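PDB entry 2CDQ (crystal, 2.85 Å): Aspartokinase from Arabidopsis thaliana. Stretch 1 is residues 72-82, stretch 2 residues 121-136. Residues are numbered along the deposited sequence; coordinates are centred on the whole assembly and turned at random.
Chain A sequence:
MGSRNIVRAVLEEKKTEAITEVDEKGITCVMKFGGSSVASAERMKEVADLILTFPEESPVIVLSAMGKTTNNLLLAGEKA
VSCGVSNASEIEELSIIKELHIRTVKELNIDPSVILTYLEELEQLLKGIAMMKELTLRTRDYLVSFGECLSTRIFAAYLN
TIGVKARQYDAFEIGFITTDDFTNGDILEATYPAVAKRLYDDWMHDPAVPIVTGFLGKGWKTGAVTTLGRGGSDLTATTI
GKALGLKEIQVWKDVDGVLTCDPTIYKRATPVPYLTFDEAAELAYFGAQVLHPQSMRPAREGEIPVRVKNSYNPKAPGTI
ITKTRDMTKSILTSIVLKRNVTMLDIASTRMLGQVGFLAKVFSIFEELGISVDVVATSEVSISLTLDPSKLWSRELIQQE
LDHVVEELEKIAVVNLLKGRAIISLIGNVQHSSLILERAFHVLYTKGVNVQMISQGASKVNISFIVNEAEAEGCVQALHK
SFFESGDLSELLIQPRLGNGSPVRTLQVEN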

# COMPACT_ATOMS: atom_id res chain seq x y z
N ASN A 72 22.37 -24.63 12.18
CA ASN A 72 22.45 -25.80 13.03
C ASN A 72 22.55 -25.43 14.50
O ASN A 72 21.94 -26.09 15.34
CB ASN A 72 23.63 -26.69 12.63
CG ASN A 72 23.35 -27.48 11.36
OD1 ASN A 72 22.21 -27.80 11.03
ND2 ASN A 72 24.42 -27.80 10.63
N LEU A 73 23.29 -24.37 14.80
CA LEU A 73 23.41 -23.82 16.15
C LEU A 73 22.04 -23.40 16.69
O LEU A 73 21.64 -23.82 17.78
CB LEU A 73 24.38 -22.63 16.16
CG LEU A 73 25.87 -22.89 15.89
CD1 LEU A 73 26.56 -21.61 15.48
CD2 LEU A 73 26.56 -23.50 17.09
N LEU A 74 21.32 -22.58 15.93
CA LEU A 74 19.97 -22.15 16.28
C LEU A 74 19.02 -23.33 16.46
O LEU A 74 18.22 -23.35 17.38
CB LEU A 74 19.41 -21.20 15.22
CG LEU A 74 19.92 -19.75 15.16
CD1 LEU A 74 19.61 -19.12 13.80
CD2 LEU A 74 19.34 -18.90 16.27
N LEU A 75 19.12 -24.32 15.56
CA LEU A 75 18.30 -25.52 15.68
C LEU A 75 18.63 -26.28 16.96
O LEU A 75 17.72 -26.73 17.66
CB LEU A 75 18.45 -26.42 14.44
CG LEU A 75 17.57 -26.08 13.23
CD1 LEU A 75 18.15 -26.65 11.94
CD2 LEU A 75 16.13 -26.56 13.41
N ALA A 76 19.92 -26.40 17.27
CA ALA A 76 20.40 -27.02 18.51
C ALA A 76 19.86 -26.29 19.74
O ALA A 76 19.56 -26.92 20.77
CB ALA A 76 21.93 -27.06 18.53
N GLY A 77 19.76 -24.96 19.63
CA GLY A 77 19.18 -24.13 20.68
C GLY A 77 17.75 -24.50 20.98
O GLY A 77 17.42 -24.87 22.11
N GLU A 78 16.89 -24.42 19.96
CA GLU A 78 15.48 -24.78 20.10
C GLU A 78 15.28 -26.17 20.71
O GLU A 78 14.42 -26.35 21.57
CB GLU A 78 14.74 -24.71 18.76
CG GLU A 78 13.94 -23.43 18.53
CD GLU A 78 14.58 -22.52 17.48
OE1 GLU A 78 14.70 -22.95 16.30
OE2 GLU A 78 14.93 -21.38 17.83
N LYS A 79 16.08 -27.14 20.27
CA LYS A 79 15.96 -28.52 20.73
C LYS A 79 16.34 -28.66 22.19
O LYS A 79 15.68 -29.37 22.96
CB LYS A 79 16.78 -29.48 19.86
CG LYS A 79 16.03 -29.97 18.62
CD LYS A 79 16.74 -31.12 17.93
CE LYS A 79 16.08 -31.46 16.59
NZ LYS A 79 16.79 -32.57 15.87
N ALA A 80 17.40 -27.95 22.58
CA ALA A 80 17.88 -27.94 23.97
C ALA A 80 16.79 -27.50 24.95
O ALA A 80 16.69 -28.05 26.05
CB ALA A 80 19.12 -27.07 24.10
N VAL A 81 15.98 -26.51 24.56
CA VAL A 81 14.92 -25.96 25.41
C VAL A 81 14.01 -27.04 25.99
O VAL A 81 13.51 -26.90 27.12
CB VAL A 81 14.08 -24.88 24.65
CG1 VAL A 81 12.77 -24.58 25.38
CG2 VAL A 81 14.88 -23.61 24.47
N SER A 82 13.82 -28.13 25.25
CA SER A 82 12.84 -29.14 25.66
C SER A 82 13.24 -30.61 25.48
O SER A 82 12.37 -31.47 25.31
CB SER A 82 11.49 -28.86 24.99
OG SER A 82 11.67 -28.58 23.61
N GLU A 121 32.82 -25.78 25.12
CA GLU A 121 31.97 -24.65 25.50
C GLU A 121 30.56 -24.75 24.91
O GLU A 121 29.58 -24.63 25.64
CB GLU A 121 32.61 -23.34 25.05
CG GLU A 121 33.34 -22.58 26.14
CD GLU A 121 33.45 -21.09 25.82
OE1 GLU A 121 32.39 -20.46 25.54
OE2 GLU A 121 34.58 -20.55 25.85
N LEU A 122 30.48 -24.98 23.60
CA LEU A 122 29.19 -25.09 22.90
C LEU A 122 28.28 -26.13 23.55
O LEU A 122 27.11 -25.85 23.83
CB LEU A 122 29.40 -25.41 21.41
CG LEU A 122 28.18 -25.73 20.55
CD1 LEU A 122 27.16 -24.60 20.56
CD2 LEU A 122 28.60 -26.04 19.12
N GLU A 123 28.83 -27.32 23.79
CA GLU A 123 28.10 -28.38 24.48
C GLU A 123 27.69 -27.96 25.90
O GLU A 123 26.59 -28.27 26.35
CB GLU A 123 28.93 -29.67 24.50
CG GLU A 123 28.17 -30.90 24.98
CD GLU A 123 28.86 -32.20 24.60
OE1 GLU A 123 29.77 -32.19 23.74
OE2 GLU A 123 28.47 -33.25 25.16
N GLN A 124 28.59 -27.26 26.59
CA GLN A 124 28.29 -26.74 27.92
C GLN A 124 27.15 -25.73 27.90
O GLN A 124 26.27 -25.77 28.77
CB GLN A 124 29.54 -26.14 28.56
CG GLN A 124 30.60 -27.16 28.97
CD GLN A 124 30.08 -28.19 29.96
OE1 GLN A 124 29.89 -29.36 29.62
NE2 GLN A 124 29.83 -27.75 31.19
N LEU A 125 27.15 -24.84 26.91
CA LEU A 125 26.11 -23.82 26.78
C LEU A 125 24.75 -24.45 26.53
O LEU A 125 23.75 -24.03 27.10
CB LEU A 125 26.44 -22.82 25.66
CG LEU A 125 25.42 -21.69 25.47
CD1 LEU A 125 25.60 -20.59 26.50
CD2 LEU A 125 25.52 -21.13 24.08
N LEU A 126 24.72 -25.46 25.66
CA LEU A 126 23.48 -26.17 25.35
C LEU A 126 22.99 -26.96 26.56
O LEU A 126 21.78 -27.05 26.80
CB LEU A 126 23.67 -27.09 24.14
CG LEU A 126 23.82 -26.42 22.76
CD1 LEU A 126 24.44 -27.39 21.76
CD2 LEU A 126 22.49 -25.88 22.25
N LYS A 127 23.93 -27.52 27.32
CA LYS A 127 23.62 -28.20 28.57
C LYS A 127 22.93 -27.22 29.52
O LYS A 127 22.01 -27.59 30.26
CB LYS A 127 24.89 -28.77 29.20
CG LYS A 127 24.73 -30.13 29.86
CD LYS A 127 26.05 -30.92 29.76
CE LYS A 127 26.04 -32.23 30.56
NZ LYS A 127 26.37 -32.01 32.01
N GLY A 128 23.39 -25.97 29.49
CA GLY A 128 22.78 -24.88 30.26
C GLY A 128 21.35 -24.59 29.83
O GLY A 128 20.44 -24.59 30.66
N ILE A 129 21.17 -24.34 28.53
CA ILE A 129 19.84 -24.13 27.94
C ILE A 129 18.89 -25.29 28.28
O ILE A 129 17.73 -25.07 28.63
CB ILE A 129 19.93 -23.92 26.39
CG1 ILE A 129 20.87 -22.76 26.06
CG2 ILE A 129 18.55 -23.66 25.78
CD1 ILE A 129 21.39 -22.75 24.65
N ALA A 130 19.41 -26.52 28.20
CA ALA A 130 18.63 -27.73 28.47
C ALA A 130 18.12 -27.78 29.90
O ALA A 130 16.97 -28.14 30.13
CB ALA A 130 19.46 -28.96 28.16
N MET A 131 19.00 -27.44 30.85
CA MET A 131 18.65 -27.38 32.28
C MET A 131 17.59 -26.32 32.59
O MET A 131 16.63 -26.58 33.33
CB MET A 131 19.89 -27.10 33.14
CG MET A 131 20.37 -28.27 33.99
SD MET A 131 19.68 -28.34 35.66
CE MET A 131 18.01 -28.95 35.39
N MET A 132 17.77 -25.14 32.00
CA MET A 132 16.98 -23.96 32.33
C MET A 132 15.67 -23.86 31.55
O MET A 132 14.76 -23.14 31.96
CB MET A 132 17.82 -22.69 32.12
CG MET A 132 19.19 -22.69 32.82
SD MET A 132 19.12 -22.85 34.63
CE MET A 132 18.31 -21.31 35.06
N LYS A 133 15.59 -24.59 30.43
CA LYS A 133 14.43 -24.57 29.52
C LYS A 133 14.06 -23.17 29.01
O LYS A 133 12.89 -22.88 28.78
CB LYS A 133 13.21 -25.26 30.14
CG LYS A 133 13.47 -26.68 30.61
CD LYS A 133 12.16 -27.45 30.75
CE LYS A 133 12.41 -28.91 31.06
NZ LYS A 133 12.77 -29.11 32.49
N GLU A 134 15.08 -22.32 28.85
CA GLU A 134 14.91 -20.91 28.47
C GLU A 134 15.99 -20.48 27.47
O GLU A 134 17.18 -20.71 27.70
CB GLU A 134 14.98 -19.99 29.70
CG GLU A 134 13.83 -20.10 30.69
CD GLU A 134 14.10 -19.38 32.00
OE1 GLU A 134 13.17 -19.31 32.84
OE2 GLU A 134 15.24 -18.89 32.21
N LEU A 135 15.55 -19.84 26.39
CA LEU A 135 16.47 -19.35 25.37
C LEU A 135 16.18 -17.88 25.04
O LEU A 135 15.32 -17.57 24.21
CB LEU A 135 16.38 -20.24 24.12
CG LEU A 135 17.37 -20.01 22.96
CD1 LEU A 135 18.82 -20.20 23.40
CD2 LEU A 135 17.03 -20.92 21.78
N THR A 136 16.89 -16.98 25.72
CA THR A 136 16.72 -15.55 25.50
C THR A 136 17.45 -15.14 24.23
O THR A 136 18.37 -15.84 23.78
CB THR A 136 17.29 -14.71 26.67
OG1 THR A 136 18.68 -15.02 26.85
CG2 THR A 136 16.52 -14.99 27.96
O HOH W 1 14.94 -29.40 28.51

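The most unusual feature of this contact is a pair of CA-H...O approaches at the place where the two helices draw together, in an interface that has no direct hydrogen bond across it. Ala80 O lies 3.1 Å from Ala130 CA, with an angle of 156° at the hydrogen, so the CA-H bond of Ala130 points nearly straight at the oxygen. Close by, Val81 O lies 3.5 Å from Lys133 CA at a less linear 134°. Such contacts need backbones close enough to touch, and here the CA atoms of Ala80 and Ala130 are 4.6 Å apart, those of Val81 and Lys133 4.4 Å.

The helices run in roughly the same direction, at 33° to each other, and their axes approach to 8.8 Å. At the N-terminal end of the contact the backbones are well separated, with 9.0 Å between the CA atoms of Leu73 and Leu122, and long side chains fill the space: Leu73 CD2 meets Leu122 CD1 at 3.7 Å. Leucine suits both positions because its branched end can reach across a gap and pack without demanding a polar partner.

Farther along, the first helix presents small residues. Ala76 and Ala80 both point their CB atoms toward the second helix, and Leu126 fits against them. Its CA-to-CB bond points sideways, but its end comes nearer, placing CD2 3.9 Å from Ala76 CB and 4.0 Å from Ala80 CB. The same methyl also lies 3.4 Å from Ala76 O, a carbonyl already engaged by Ala80 N within its own helix. Ala80 CB further packs 3.8 Å from Ile129 CG2. A methyl side chain is well matched to this site, being apolar yet short enough to let the main chains meet.

Gly77 leaves its backbone open to the other stretch. Leu135 CD2 rests 3.7 Å from Gly77 C, and an ideally placed CB on the glycine would stand only 3.2 Å from Leu135 CD2, a tight fit. The absence of a side chain therefore gives the leucine methyl room to lie against the helix.

Val81 continues the apolar packing beyond Ala80. In its t rotamer, it sets CG2 3.9 Å from Ile129 CG2 and 3.7 Å from Leu135 CB, so a single methyl touches both the second helix and the segment that follows it. That segment turns at Lys133, the first residue to leave helical geometry, with a phi of +55°. Lys133 CB sits 3.4 Å from Val81 O, while the end of its side chain leads away, which keeps the charged amine out of the apolar packing. Leu135 then points back toward the first stretch.

Water 1 adds a polar link at the close approach. It is placed to donate a hydrogen bond to Ala130 O at 2.9 Å and a weak one to Val81 O at 3.2 Å, although, with atoms elsewhere in the structure counted, acceptors in reach outnumber its protons. In all, 505 Å² is buried, chiefly through apolar packing.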